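Local coordinates for protein-glutamine deamidase Cif (Burkholderia pseudomallei, PDB 3GQM) that deamidates a glutamine side chain of host NEDD8 to glutamate, abolishing cullin-RING ubiquitin ligase activity and inhibiting the host cell cycle, at residues T60-R65 with A108-K113; T101-L106 with S180-G185; H145-V150 with H258-R263. One frame throughout, in Å; residues are numbered along the deposited sequence.

Overall arrangement
Contacts 1 and 2 use the same helix, 104-116, at different levels: contact 2 holds its first turn, where the inferred active-site Cys104 sits, while contact 1 packs the loop 60-65 against it further along. Their centres are about 17 Å apart, and their segments are separated in sequence by a single residue on the helix. Contact 3 pairs an inner strand with an outermost strand of the four-stranded antiparallel sheet, its centre about 15 Å from that of contact 1; the two meet where Phe112 CZ comes within 3.4 Å of His258 CB. Contacts 2 and 3 do not touch, their nearest atoms being about 10 Å apart, and only contact 2 contains a probable active-site residue.

Contact 1 (T60-R65 with A108-K113); sequences TLLIAR and ANNIFK
Arg65 and Asn110 present their flat groups to each other at a steep angle, the guanidinium and amide planes being 77° apart. The guanidinium turns its end toward the amide oxygen, which lies close to the guanidinium plane, while CA of Leu62 covers one face from 3.9 Å above that plane, offset toward the rim. The helix involved, 104-116, belongs to a fold of the papain-like clan and carries the probable active-site cysteine at its start; here the loop between helices 47-53 and 67-80 packs on it. Both terminal nitrogens grip a single atom: NH1 and NH2 of Arg65 each donate to OD1 of Asn110 at 2.9 Å. The two bonds differ in geometry. NH2 approaches in the plane of the amide carbonyl, whereas NH1 stands above it, 57° out. With the Arg65 chain extended from CG to NE, the group also meets the carbonyls of Val52 and Arg57, so it ties the end of helix 47-53 to this site. The amide is fixed from its other branch as well, since ND2 of Asn110 bonds to the oxygens of Leu106 and Asn55.

Lys113 makes the second polar bridge. Its chain bends at its last two torsions (chi3 61°), which brings NZ back to the loop, 2.7 Å from O of Thr60. The carbonyls of Tyr58 and Ile122 and the carboxylate of Glu117 also engage this buried amine. The like-charged nitrogens Arg65 NH2 and Lys113 NZ are 5.0 Å apart, a repulsion that Glu117 probably offsets. Beside the Arg65-Asn110 bridge, away from the Lys113 amine, Leu62 points into the contact and crosses Asn110 at about a right angle; its methyl CD1 ends 3.3 Å from the backbone O of Asn110.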
ATOM      1  N   THR A  60     -10.487  10.589   9.530  1.00 40.31           N
ATOM      2  CA  THR A  60      -9.677  11.759   9.917  1.00 38.97           C
ATOM      3  C   THR A  60      -8.390  11.875   9.043  1.00 37.59           C
ATOM      4  O   THR A  60      -7.874  10.865   8.555  1.00 36.38           O
ATOM      5  CB  THR A  60      -9.237  11.577  11.355  1.00 38.76           C
ATOM      6  OG1 THR A  60     -10.284  12.058  12.208  1.00 45.96           O
ATOM      7  CG2 THR A  60      -7.932  12.350  11.714  1.00 40.22           C
ATOM      8  N   LEU A  61      -7.887  13.094   8.867  1.00 36.01           N
ATOM      9  CA  LEU A  61      -6.706  13.346   8.029  1.00 35.36           C
ATOM     10  C   LEU A  61      -5.574  12.601   8.640  1.00 34.56           C
ATOM     11  O   LEU A  61      -5.390  12.687   9.873  1.00 34.00           O
ATOM     12  CB  LEU A  61      -6.313  14.829   8.015  1.00 35.36           C
ATOM     13  CG  LEU A  61      -6.990  15.780   7.016  1.00 35.43           C
ATOM     14  CD1 LEU A  61      -6.440  17.156   7.274  1.00 32.63           C
ATOM     15  CD2 LEU A  61      -6.783  15.370   5.512  1.00 30.67           C
ATOM     16  N   LEU A  62      -4.799  11.896   7.805  1.00 32.29           N
ATOM     17  CA  LEU A  62      -3.590  11.259   8.319  1.00 32.58           C
ATOM     18  C   LEU A  62      -2.749  12.223   9.159  1.00 32.06           C
ATOM     19  O   LEU A  62      -2.314  11.868  10.270  1.00 31.80           O
ATOM     20  CB  LEU A  62      -2.738  10.604   7.210  1.00 31.05           C
ATOM     21  CG  LEU A  62      -1.568   9.692   7.667  1.00 30.81           C
ATOM     22  CD1 LEU A  62      -1.346   8.542   6.593  1.00 25.69           C
ATOM     23  CD2 LEU A  62      -0.242  10.422   7.930  1.00 27.66           C
ATOM     24  N   ILE A  63      -2.519  13.438   8.645  1.00 33.19           N
ATOM     25  CA  ILE A  63      -1.553  14.330   9.302  1.00 34.44           C
ATOM     26  C   ILE A  63      -2.175  14.984  10.519  1.00 34.57           C
ATOM     27  O   ILE A  63      -1.482  15.603  11.275  1.00 35.82           O
ATOM     28  CB  ILE A  63      -0.991  15.435   8.352  1.00 34.65           C
ATOM     29  CG1 ILE A  63      -2.164  16.227   7.744  1.00 35.85           C
ATOM     30  CG2 ILE A  63      -0.028  14.812   7.288  1.00 34.19           C
ATOM     31  CD1 ILE A  63      -1.767  17.509   7.074  1.00 42.33           C
ATOM     32  N   ALA A  64      -3.484  14.855  10.704  1.00 35.40           N
ATOM     33  CA  ALA A  64      -4.092  15.345  11.938  1.00 36.22           C
ATOM     34  C   ALA A  64      -3.924  14.390  13.099  1.00 37.10           C
ATOM     35  O   ALA A  64      -4.367  14.720  14.216  1.00 38.03           O
ATOM     36  CB  ALA A  64      -5.566  15.689  11.738  1.00 35.40           C
ATOM     37  N   ARG A  65      -3.305  13.220  12.860  1.00 36.19           N
ATOM     38  CA  ARG A  65      -3.057  12.242  13.927  1.00 35.32           C
ATOM     39  C   ARG A  65      -2.047  12.695  14.984  1.00 35.76           C
ATOM     40  O   ARG A  65      -0.906  13.052  14.674  1.00 36.11           O
ATOM     41  CB  ARG A  65      -2.603  10.882  13.366  1.00 33.76           C
ATOM     42  CG  ARG A  65      -3.687  10.167  12.545  1.00 32.91           C
ATOM     43  CD  ARG A  65      -3.085   9.040  11.738  1.00 27.61           C
ATOM     44  NE  ARG A  65      -4.111   8.337  10.960  1.00 26.17           N
ATOM     45  CZ  ARG A  65      -3.860   7.349  10.115  1.00 23.45           C
ATOM     46  NH1 ARG A  65      -2.589   6.919   9.908  1.00 22.37           N
ATOM     47  NH2 ARG A  65      -4.875   6.781   9.492  1.00 22.80           N
ATOM     48  N   ALA A 108      -1.486  -0.066   2.374  1.00 20.70           N
ATOM     49  CA  ALA A 108      -2.107   0.532   1.209  1.00 19.99           C
ATOM     50  C   ALA A 108      -3.072   1.666   1.615  1.00 20.82           C
ATOM     51  O   ALA A 108      -3.086   2.734   0.981  1.00 21.96           O
ATOM     52  CB  ALA A 108      -2.851  -0.549   0.347  1.00 20.08           C
ATOM     53  N   ASN A 109      -3.907   1.428   2.617  1.00 20.46           N
ATOM     54  CA  ASN A 109      -4.861   2.447   3.052  1.00 21.11           C
ATOM     55  C   ASN A 109      -4.157   3.750   3.515  1.00 20.32           C
ATOM     56  O   ASN A 109      -4.515   4.820   3.104  1.00 20.51           O
ATOM     57  CB  ASN A 109      -5.781   1.893   4.154  1.00 21.35           C
ATOM     58  CG  ASN A 109      -6.847   0.959   3.623  1.00 22.24           C
ATOM     59  OD1 ASN A 109      -7.152   0.931   2.430  1.00 26.45           O
ATOM     60  ND2 ASN A 109      -7.372   0.145   4.495  1.00 22.14           N
ATOM     61  N   ASN A 110      -3.135   3.621   4.336  1.00 20.69           N
ATOM     62  CA  ASN A 110      -2.399   4.775   4.851  1.00 22.14           C
ATOM     63  C   ASN A 110      -1.498   5.506   3.854  1.00 22.26           C
ATOM     64  O   ASN A 110      -1.494   6.740   3.821  1.00 22.38           O
ATOM     65  CB  ASN A 110      -1.644   4.358   6.108  1.00 20.05           C
ATOM     66  CG  ASN A 110      -2.602   4.251   7.293  1.00 23.10           C
ATOM     67  OD1 ASN A 110      -3.289   5.228   7.597  1.00 21.54           O
ATOM     68  ND2 ASN A 110      -2.730   3.046   7.899  1.00 21.61           N
ATOM     69  N   ILE A 111      -0.756   4.759   3.025  1.00 22.77           N
ATOM     70  CA  ILE A 111       0.034   5.423   1.958  1.00 23.07           C
ATOM     71  C   ILE A 111      -0.874   6.101   0.919  1.00 23.06           C
ATOM     72  O   ILE A 111      -0.539   7.185   0.387  1.00 23.59           O
ATOM     73  CB  ILE A 111       1.042   4.446   1.287  1.00 23.32           C
ATOM     74  CG1 ILE A 111       2.173   4.102   2.302  1.00 23.43           C
ATOM     75  CG2 ILE A 111       1.580   5.073  -0.022  1.00 22.65           C
ATOM     76  CD1 ILE A 111       2.940   2.781   1.992  1.00 27.90           C
ATOM     77  N   PHE A 112      -2.019   5.484   0.645  1.00 21.05           N
ATOM     78  CA  PHE A 112      -3.048   6.130  -0.180  1.00 21.15           C
ATOM     79  C   PHE A 112      -3.486   7.506   0.397  1.00 21.73           C
ATOM     80  O   PHE A 112      -3.554   8.487  -0.355  1.00 21.44           O
ATOM     81  CB  PHE A 112      -4.288   5.232  -0.307  1.00 21.09           C
ATOM     82  CG  PHE A 112      -5.383   5.794  -1.220  1.00 22.33           C
ATOM     83  CD1 PHE A 112      -5.405   5.454  -2.597  1.00 23.56           C
ATOM     84  CD2 PHE A 112      -6.381   6.665  -0.700  1.00 25.06           C
ATOM     85  CE1 PHE A 112      -6.387   5.962  -3.465  1.00 23.25           C
ATOM     86  CE2 PHE A 112      -7.397   7.180  -1.537  1.00 22.73           C
ATOM     87  CZ  PHE A 112      -7.403   6.832  -2.930  1.00 23.69           C
ATOM     88  N   LYS A 113      -3.855   7.546   1.692  1.00 21.37           N
ATOM     89  CA  LYS A 113      -4.192   8.805   2.362  1.00 21.39           C
ATOM     90  C   LYS A 113      -3.003   9.759   2.296  1.00 21.94           C
ATOM     91  O   LYS A 113      -3.185  10.931   1.889  1.00 20.91           O
ATOM     92  CB  LYS A 113      -4.622   8.566   3.826  1.00 23.06           C
ATOM     93  CG  LYS A 113      -6.052   7.905   3.953  1.00 22.96           C
ATOM     94  CD  LYS A 113      -6.332   7.476   5.428  1.00 23.22           C
ATOM     95  CE  LYS A 113      -6.309   8.693   6.420  1.00 23.56           C
ATOM     96  NZ  LYS A 113      -7.579   9.429   6.257  1.00 21.34           N
TER

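Contact 2 (T101-L106 with S180-G185); sequences TPVCGL and SDLGGG
Ser180 reaches the turn before the helix with its hydroxyl: OG donates to O of Pro102 at 2.7 Å, from above the carbonyl plane, 40° out of it. The same OG lies 3.2 Å from O of Val103, and Ser107 of the helix is hydrogen-bonded to it too. Alongside, CB of Cys104 rests 3.2 Å from O of Ser180. The thiol itself turns elsewhere: SG sits between the backbone N and the carbonyl carbon (chi1 67°), on the side where His159 approaches.

This is the arrangement of a papain-like fold, with the probable active-site Cys104 at the head of a helix, Val103 at the N-cap position, and its inferred partners His159 and Gln179 on the neighbouring strands or just beyond them. Two waters join the segments. Water 1 accepts from N of Cys104 at 3.2 Å and from N of Leu182 at 3.0 Å, a placement consistent with the oxyanion site of related enzymes; water 2 accepts from N of Ser180 and lies 3.0 Å from O of Cys104.

Farther out, Val103 CG1 meets Leu182 CD1 at 3.8 Å. Leu182 sits within an Asx turn, in which N of Gly183 donates to OD1 of Asp181 at 2.8 Å.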
ATOM      1  N   THR A 101       5.317  -2.954  11.551  1.00 38.42           N
ATOM      2  CA  THR A 101       5.395  -2.990  10.102  1.00 37.14           C
ATOM      3  C   THR A 101       4.035  -3.540   9.629  1.00 34.80           C
ATOM      4  O   THR A 101       3.587  -4.573  10.075  1.00 34.79           O
ATOM      5  CB  THR A 101       6.671  -3.731   9.579  1.00 37.94           C
ATOM      6  OG1 THR A 101       6.958  -3.321   8.228  1.00 36.98           O
ATOM      7  CG2 THR A 101       6.561  -5.240   9.730  1.00 38.72           C
ATOM      8  N   PRO A 102       3.349  -2.789   8.775  1.00 32.53           N
ATOM      9  CA  PRO A 102       1.924  -2.982   8.506  1.00 31.24           C
ATOM     10  C   PRO A 102       1.596  -4.145   7.528  1.00 29.58           C
ATOM     11  O   PRO A 102       2.332  -4.351   6.570  1.00 27.94           O
ATOM     12  CB  PRO A 102       1.554  -1.642   7.844  1.00 30.77           C
ATOM     13  CG  PRO A 102       2.795  -1.273   7.128  1.00 30.51           C
ATOM     14  CD  PRO A 102       3.868  -1.582   8.109  1.00 32.37           C
ATOM     15  N   VAL A 103       0.498  -4.869   7.791  1.00 28.79           N
ATOM     16  CA  VAL A 103      -0.147  -5.787   6.817  1.00 27.81           C
ATOM     17  C   VAL A 103      -0.642  -5.001   5.598  1.00 26.61           C
ATOM     18  O   VAL A 103      -0.670  -3.760   5.615  1.00 25.79           O
ATOM     19  CB  VAL A 103      -1.356  -6.559   7.477  1.00 28.43           C
ATOM     20  CG1 VAL A 103      -0.938  -7.075   8.807  1.00 28.78           C
ATOM     21  CG2 VAL A 103      -2.597  -5.642   7.647  1.00 27.78           C
ATOM     22  N   CYS A 104      -1.001  -5.715   4.533  1.00 25.81           N
ATOM     23  CA  CYS A 104      -1.247  -5.109   3.226  1.00 25.35           C
ATOM     24  C   CYS A 104      -2.335  -4.029   3.215  1.00 24.94           C
ATOM     25  O   CYS A 104      -2.141  -2.960   2.621  1.00 23.83           O
ATOM     26  CB  CYS A 104      -1.579  -6.185   2.197  1.00 26.13           C
ATOM     27  SG  CYS A 104      -3.163  -6.986   2.536  1.00 31.19           S
ATOM     28  N   GLY A 105      -3.471  -4.294   3.855  1.00 24.80           N
ATOM     29  CA  GLY A 105      -4.602  -3.319   3.864  1.00 25.09           C
ATOM     30  C   GLY A 105      -4.210  -2.028   4.569  1.00 25.10           C
ATOM     31  O   GLY A 105      -4.504  -0.930   4.097  1.00 25.67           O
ATOM     32  N   LEU A 106      -3.488  -2.174   5.669  1.00 24.27           N
ATOM     33  CA  LEU A 106      -3.076  -1.058   6.488  1.00 23.87           C
ATOM     34  C   LEU A 106      -1.991  -0.211   5.805  1.00 23.83           C
ATOM     35  O   LEU A 106      -2.017   1.026   5.947  1.00 22.80           O
ATOM     36  CB  LEU A 106      -2.567  -1.567   7.848  1.00 24.28           C
ATOM     37  CG  LEU A 106      -2.289  -0.479   8.918  1.00 26.00           C
ATOM     38  CD1 LEU A 106      -3.611   0.191   9.341  1.00 25.80           C
ATOM     39  CD2 LEU A 106      -1.570  -1.044  10.139  1.00 24.19           C
ATOM     40  N   SER A 180       2.775  -4.007   1.122  1.00 21.44           N
ATOM     41  CA  SER A 180       3.477  -4.871   2.074  1.00 22.67           C
ATOM     42  C   SER A 180       2.684  -6.175   2.000  1.00 23.06           C
ATOM     43  O   SER A 180       1.590  -6.147   1.483  1.00 22.10           O
ATOM     44  CB  SER A 180       3.370  -4.309   3.491  1.00 23.43           C
ATOM     45  OG  SER A 180       1.994  -4.233   3.867  1.00 24.49           O
ATOM     46  N   ASP A 181       3.214  -7.275   2.549  1.00 23.05           N
ATOM     47  CA  ASP A 181       2.507  -8.596   2.561  1.00 25.48           C
ATOM     48  C   ASP A 181       3.080  -9.420   3.731  1.00 25.40           C
ATOM     49  O   ASP A 181       4.282  -9.597   3.840  1.00 25.16           O
ATOM     50  CB  ASP A 181       2.786  -9.308   1.215  1.00 25.81           C
ATOM     51  CG  ASP A 181       1.797 -10.456   0.865  1.00 29.75           C
ATOM     52  OD1 ASP A 181       1.347 -11.242   1.738  1.00 30.67           O
ATOM     53  OD2 ASP A 181       1.520 -10.587  -0.362  1.00 31.73           O
ATOM     54  N   LEU A 182       2.224  -9.880   4.629  1.00 27.11           N
ATOM     55  CA  LEU A 182       2.652 -10.746   5.730  1.00 28.24           C
ATOM     56  C   LEU A 182       2.876 -12.173   5.286  1.00 28.14           C
ATOM     57  O   LEU A 182       3.314 -13.024   6.069  1.00 28.64           O
ATOM     58  CB  LEU A 182       1.561 -10.784   6.807  1.00 29.77           C
ATOM     59  CG  LEU A 182       2.091 -10.142   8.061  1.00 33.01           C
ATOM     60  CD1 LEU A 182       2.330  -8.640   7.809  1.00 34.17           C
ATOM     61  CD2 LEU A 182       1.094 -10.443   9.197  1.00 38.86           C
ATOM     62  N   GLY A 183       2.509 -12.449   4.040  1.00 28.09           N
ATOM     63  CA  GLY A 183       2.676 -13.763   3.453  1.00 27.47           C
ATOM     64  C   GLY A 183       1.467 -14.612   3.750  1.00 27.80           C
ATOM     65  O   GLY A 183       0.520 -14.150   4.402  1.00 27.59           O
ATOM     66  N   GLY A 184       1.528 -15.882   3.333  1.00 27.79           N
ATOM     67  CA  GLY A 184       0.428 -16.787   3.573  1.00 28.00           C
ATOM     68  C   GLY A 184      -0.409 -17.112   2.358  1.00 28.47           C
ATOM     69  O   GLY A 184      -1.076 -18.157   2.344  1.00 29.50           O
ATOM     70  N   GLY A 185      -0.381 -16.243   1.343  1.00 27.29           N
ATOM     71  CA  GLY A 185      -1.040 -16.538   0.067  1.00 27.29           C
ATOM     72  C   GLY A 185      -0.068 -16.948  -1.027  1.00 27.16           C
ATOM     73  O   GLY A 185       0.955 -17.579  -0.736  1.00 28.42           O
TER
HETATM   74  O   HOH W   1      -0.630  -8.933   4.748  1.00 18.05           O
HETATM   75  O   HOH W   2      -0.023  -3.341   0.515  1.00 18.51           O

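Contact 3 (H145-V150 with H258-R263); sequences HKNYVV and HEYDFR
Asn147 lies across the ring of Tyr260, the two side chains crossing at about a right angle with amide and ring planes 28° apart. The touching atom is CB of Asn147, centred over one face at 3.4 Å from the ring centroid and only 13° off the normal, a CH-pi contact. At the ring's edge, in its plane, is the backbone N of Val149, and O of Tyr148 lies at the rim near CE2. Tyr260 reaches this place because its CG sits between the backbone N and the carbonyl carbon (chi1 70°), folding the ring back over the neighbouring strand. Its hydroxyl bonds to Asp164.

The amide end of Asn147 works separately from its CB: ND2 donates to O of Tyr260 at 3.0 Å, with that oxygen in the amide plane, while OD1 accepts from N of Ala167. Water 4 joins in, donating to O of Tyr260 at 2.6 Å and accepting from N of Asn147.

These residues join strand 147-154 to the outermost strand 253-260 of the antiparallel sheet. Val149 and His258 form a hydrogen-bonded pair, Val149 N to His258 O 3.1 Å and His258 N to Val149 O 3.0 Å; both side chains face helix 104-116 together with Tyr260. On the opposite face, Tyr148 and Glu259 cross at a slant, CE1 of the ring 4.0 Å from CB of Glu259, and the Tyr148 hydroxyl bonds to the backbone N of Asp143.

Lys146 runs obliquely past the Glu259 carboxylate, yet NZ stays 3.7 Å from OE1, a long salt bridge to an exposed residue. The buried Asn147 amide, by contrast, is bonded through both ND2 and OD1 and so joins the two chains to the loop at Ala167, with water 3 a weak bridge from ND2 to N of Phe262.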
ATOM      1  N   HIS A 145      -2.012  14.606 -17.732  1.00 42.40           N
ATOM      2  CA  HIS A 145      -1.222  15.537 -16.968  1.00 41.11           C
ATOM      3  C   HIS A 145      -1.420  15.439 -15.477  1.00 38.71           C
ATOM      4  O   HIS A 145      -0.806  16.194 -14.735  1.00 38.48           O
ATOM      5  CB  HIS A 145      -1.452  16.954 -17.491  1.00 42.28           C
ATOM      6  CG  HIS A 145      -1.037  17.102 -18.920  1.00 47.54           C
ATOM      7  ND1 HIS A 145       0.281  17.251 -19.294  1.00 51.13           N
ATOM      8  CD2 HIS A 145      -1.752  17.043 -20.070  1.00 51.81           C
ATOM      9  CE1 HIS A 145       0.360  17.306 -20.612  1.00 53.86           C
ATOM     10  NE2 HIS A 145      -0.859  17.191 -21.108  1.00 54.78           N
ATOM     11  N   LYS A 146      -2.252  14.512 -15.031  1.00 35.77           N
ATOM     12  CA  LYS A 146      -2.467  14.329 -13.611  1.00 33.16           C
ATOM     13  C   LYS A 146      -1.739  13.074 -13.069  1.00 31.65           C
ATOM     14  O   LYS A 146      -1.554  12.067 -13.797  1.00 30.31           O
ATOM     15  CB  LYS A 146      -3.958  14.194 -13.316  1.00 34.40           C
ATOM     16  CG  LYS A 146      -4.814  15.497 -13.299  1.00 36.58           C
ATOM     17  CD  LYS A 146      -6.121  15.245 -12.555  1.00 36.47           C
ATOM     18  CE  LYS A 146      -7.204  16.284 -12.842  1.00 42.67           C
ATOM     19  NZ  LYS A 146      -6.716  17.714 -12.747  1.00 43.35           N
ATOM     20  N   ASN A 147      -1.341  13.135 -11.797  1.00 28.99           N
ATOM     21  CA  ASN A 147      -0.909  11.940 -11.046  1.00 27.55           C
ATOM     22  C   ASN A 147      -2.133  11.208 -10.505  1.00 26.33           C
ATOM     23  O   ASN A 147      -3.082  11.840 -10.032  1.00 26.19           O
ATOM     24  CB  ASN A 147      -0.006  12.324  -9.871  1.00 26.87           C
ATOM     25  CG  ASN A 147       0.991  13.403 -10.236  1.00 29.43           C
ATOM     26  OD1 ASN A 147       1.876  13.180 -11.045  1.00 28.67           O
ATOM     27  ND2 ASN A 147       0.839  14.587  -9.653  1.00 29.20           N
ATOM     28  N   TYR A 148      -2.101   9.880 -10.541  1.00 24.99           N
ATOM     29  CA  TYR A 148      -3.136   9.083  -9.918  1.00 24.27           C
ATOM     30  C   TYR A 148      -2.458   7.997  -9.171  1.00 24.08           C
ATOM     31  O   TYR A 148      -1.361   7.559  -9.555  1.00 23.50           O
ATOM     32  CB  TYR A 148      -4.056   8.402 -10.963  1.00 23.60           C
ATOM     33  CG  TYR A 148      -4.847   9.372 -11.755  1.00 27.61           C
ATOM     34  CD1 TYR A 148      -6.135   9.759 -11.346  1.00 31.20           C
ATOM     35  CD2 TYR A 148      -4.317   9.911 -12.934  1.00 29.37           C
ATOM     36  CE1 TYR A 148      -6.866  10.680 -12.094  1.00 33.45           C
ATOM     37  CE2 TYR A 148      -5.034  10.795 -13.692  1.00 31.41           C
ATOM     38  CZ  TYR A 148      -6.293  11.188 -13.275  1.00 34.17           C
ATOM     39  OH  TYR A 148      -6.955  12.085 -14.075  1.00 37.42           O
ATOM     40  N   VAL A 149      -3.117   7.570  -8.106  1.00 23.20           N
ATOM     41  CA  VAL A 149      -2.778   6.329  -7.417  1.00 24.00           C
ATOM     42  C   VAL A 149      -4.028   5.437  -7.421  1.00 24.05           C
ATOM     43  O   VAL A 149      -5.133   5.949  -7.271  1.00 24.05           O
ATOM     44  CB  VAL A 149      -2.234   6.573  -6.011  1.00 23.30           C
ATOM     45  CG1 VAL A 149      -3.242   7.372  -5.127  1.00 24.15           C
ATOM     46  CG2 VAL A 149      -1.868   5.238  -5.353  1.00 24.66           C
ATOM     47  N   VAL A 150      -3.841   4.135  -7.662  1.00 23.28           N
ATOM     48  CA  VAL A 150      -4.936   3.176  -7.757  1.00 22.50           C
ATOM     49  C   VAL A 150      -4.781   2.225  -6.614  1.00 22.47           C
ATOM     50  O   VAL A 150      -3.696   1.689  -6.390  1.00 22.10           O
ATOM     51  CB  VAL A 150      -4.868   2.349  -9.046  1.00 22.99           C
ATOM     52  CG1 VAL A 150      -5.926   1.269  -9.054  1.00 24.87           C
ATOM     53  CG2 VAL A 150      -5.021   3.264 -10.282  1.00 23.32           C
ATOM     54  N   HIS A 258      -7.507   7.692  -7.820  1.00 27.76           N
ATOM     55  CA  HIS A 258      -7.729   8.999  -7.219  1.00 26.51           C
ATOM     56  C   HIS A 258      -6.544   9.858  -7.590  1.00 27.21           C
ATOM     57  O   HIS A 258      -5.389   9.474  -7.363  1.00 25.53           O
ATOM     58  CB  HIS A 258      -7.751   8.842  -5.700  1.00 25.20           C
ATOM     59  CG  HIS A 258      -8.307  10.020  -4.978  1.00 25.92           C
ATOM     60  ND1 HIS A 258      -7.712  11.261  -5.011  1.00 26.32           N
ATOM     61  CD2 HIS A 258      -9.404  10.148  -4.186  1.00 27.08           C
ATOM     62  CE1 HIS A 258      -8.422  12.110  -4.280  1.00 26.04           C
ATOM     63  NE2 HIS A 258      -9.454  11.461  -3.775  1.00 28.07           N
ATOM     64  N   GLU A 259      -6.814  11.062  -8.070  1.00 27.12           N
ATOM     65  CA  GLU A 259      -5.724  11.979  -8.364  1.00 27.60           C
ATOM     66  C   GLU A 259      -4.981  12.379  -7.103  1.00 27.08           C
ATOM     67  O   GLU A 259      -5.539  12.337  -5.978  1.00 26.67           O
ATOM     68  CB  GLU A 259      -6.214  13.255  -9.084  1.00 27.61           C
ATOM     69  CG  GLU A 259      -7.243  14.056  -8.312  1.00 31.68           C
ATOM     70  CD  GLU A 259      -7.807  15.208  -9.158  1.00 38.75           C
ATOM     71  OE1 GLU A 259      -7.044  16.150  -9.416  1.00 41.35           O
ATOM     72  OE2 GLU A 259      -8.989  15.156  -9.595  1.00 41.75           O
ATOM     73  N   TYR A 260      -3.729  12.776  -7.299  1.00 25.63           N
ATOM     74  CA  TYR A 260      -2.989  13.425  -6.235  1.00 26.31           C
ATOM     75  C   TYR A 260      -2.098  14.521  -6.777  1.00 26.26           C
ATOM     76  O   TYR A 260      -1.641  14.484  -7.946  1.00 25.90           O
ATOM     77  CB  TYR A 260      -2.187  12.399  -5.392  1.00 25.87           C
ATOM     78  CG  TYR A 260      -0.981  11.735  -6.061  1.00 25.44           C
ATOM     79  CD1 TYR A 260       0.306  12.310  -5.986  1.00 23.20           C
ATOM     80  CD2 TYR A 260      -1.141  10.533  -6.779  1.00 24.42           C
ATOM     81  CE1 TYR A 260       1.413  11.702  -6.586  1.00 24.33           C
ATOM     82  CE2 TYR A 260      -0.042   9.910  -7.382  1.00 25.81           C
ATOM     83  CZ  TYR A 260       1.231  10.476  -7.262  1.00 25.16           C
ATOM     84  OH  TYR A 260       2.257   9.837  -7.878  1.00 24.54           O
ATOM     85  N   ASP A 261      -1.888  15.509  -5.925  1.00 27.04           N
ATOM     86  CA  ASP A 261      -0.883  16.526  -6.127  1.00 29.08           C
ATOM     87  C   ASP A 261       0.481  16.024  -5.669  1.00 28.30           C
ATOM     88  O   ASP A 261       0.667  15.745  -4.495  1.00 28.35           O
ATOM     89  CB  ASP A 261      -1.198  17.743  -5.267  1.00 30.96           C
ATOM     90  CG  ASP A 261      -0.223  18.864  -5.525  1.00 35.54           C
ATOM     91  OD1 ASP A 261      -0.493  19.632  -6.461  1.00 45.15           O
ATOM     92  OD2 ASP A 261       0.821  18.957  -4.839  1.00 43.36           O
ATOM     93  N   PHE A 262       1.453  15.969  -6.557  1.00 27.44           N
ATOM     94  CA  PHE A 262       2.783  15.541  -6.118  1.00 28.26           C
ATOM     95  C   PHE A 262       3.457  16.327  -4.988  1.00 27.21           C
ATOM     96  O   PHE A 262       4.119  15.746  -4.116  1.00 26.46           O
ATOM     97  CB  PHE A 262       3.735  15.423  -7.318  1.00 28.44           C
ATOM     98  CG  PHE A 262       5.052  14.858  -6.956  1.00 30.85           C
ATOM     99  CD1 PHE A 262       5.178  13.475  -6.723  1.00 32.51           C
ATOM    100  CD2 PHE A 262       6.168  15.699  -6.815  1.00 31.34           C
ATOM    101  CE1 PHE A 262       6.403  12.931  -6.344  1.00 34.67           C
ATOM    102  CE2 PHE A 262       7.407  15.184  -6.448  1.00 33.44           C
ATOM    103  CZ  PHE A 262       7.542  13.801  -6.213  1.00 35.57           C
ATOM    104  N   ARG A 263       3.361  17.643  -5.019  1.00 27.07           N
ATOM    105  CA  ARG A 263       3.985  18.446  -3.937  1.00 28.03           C
ATOM    106  C   ARG A 263       3.271  18.252  -2.617  1.00 27.04           C
ATOM    107  O   ARG A 263       3.900  18.301  -1.570  1.00 27.34           O
ATOM    108  CB  ARG A 263       3.981  19.957  -4.261  1.00 27.79           C
ATOM    109  CG  ARG A 263       4.930  20.341  -5.400  1.00 30.91           C
ATOM    110  CD  ARG A 263       5.047  21.898  -5.451  1.00 35.87           C
ATOM    111  NE  ARG A 263       5.773  22.366  -6.627  1.00 37.00           N
ATOM    112  CZ  ARG A 263       7.090  22.208  -6.789  1.00 37.81           C
ATOM    113  NH1 ARG A 263       7.670  22.663  -7.888  1.00 40.39           N
ATOM    114  NH2 ARG A 263       7.819  21.603  -5.853  1.00 34.65           N
TER
HETATM  115  O   HOH W   3       1.228  17.486  -9.096  1.00 33.99           O
HETATM  116  O   HOH W   4      -2.427  15.398 -10.299  1.00 36.53           O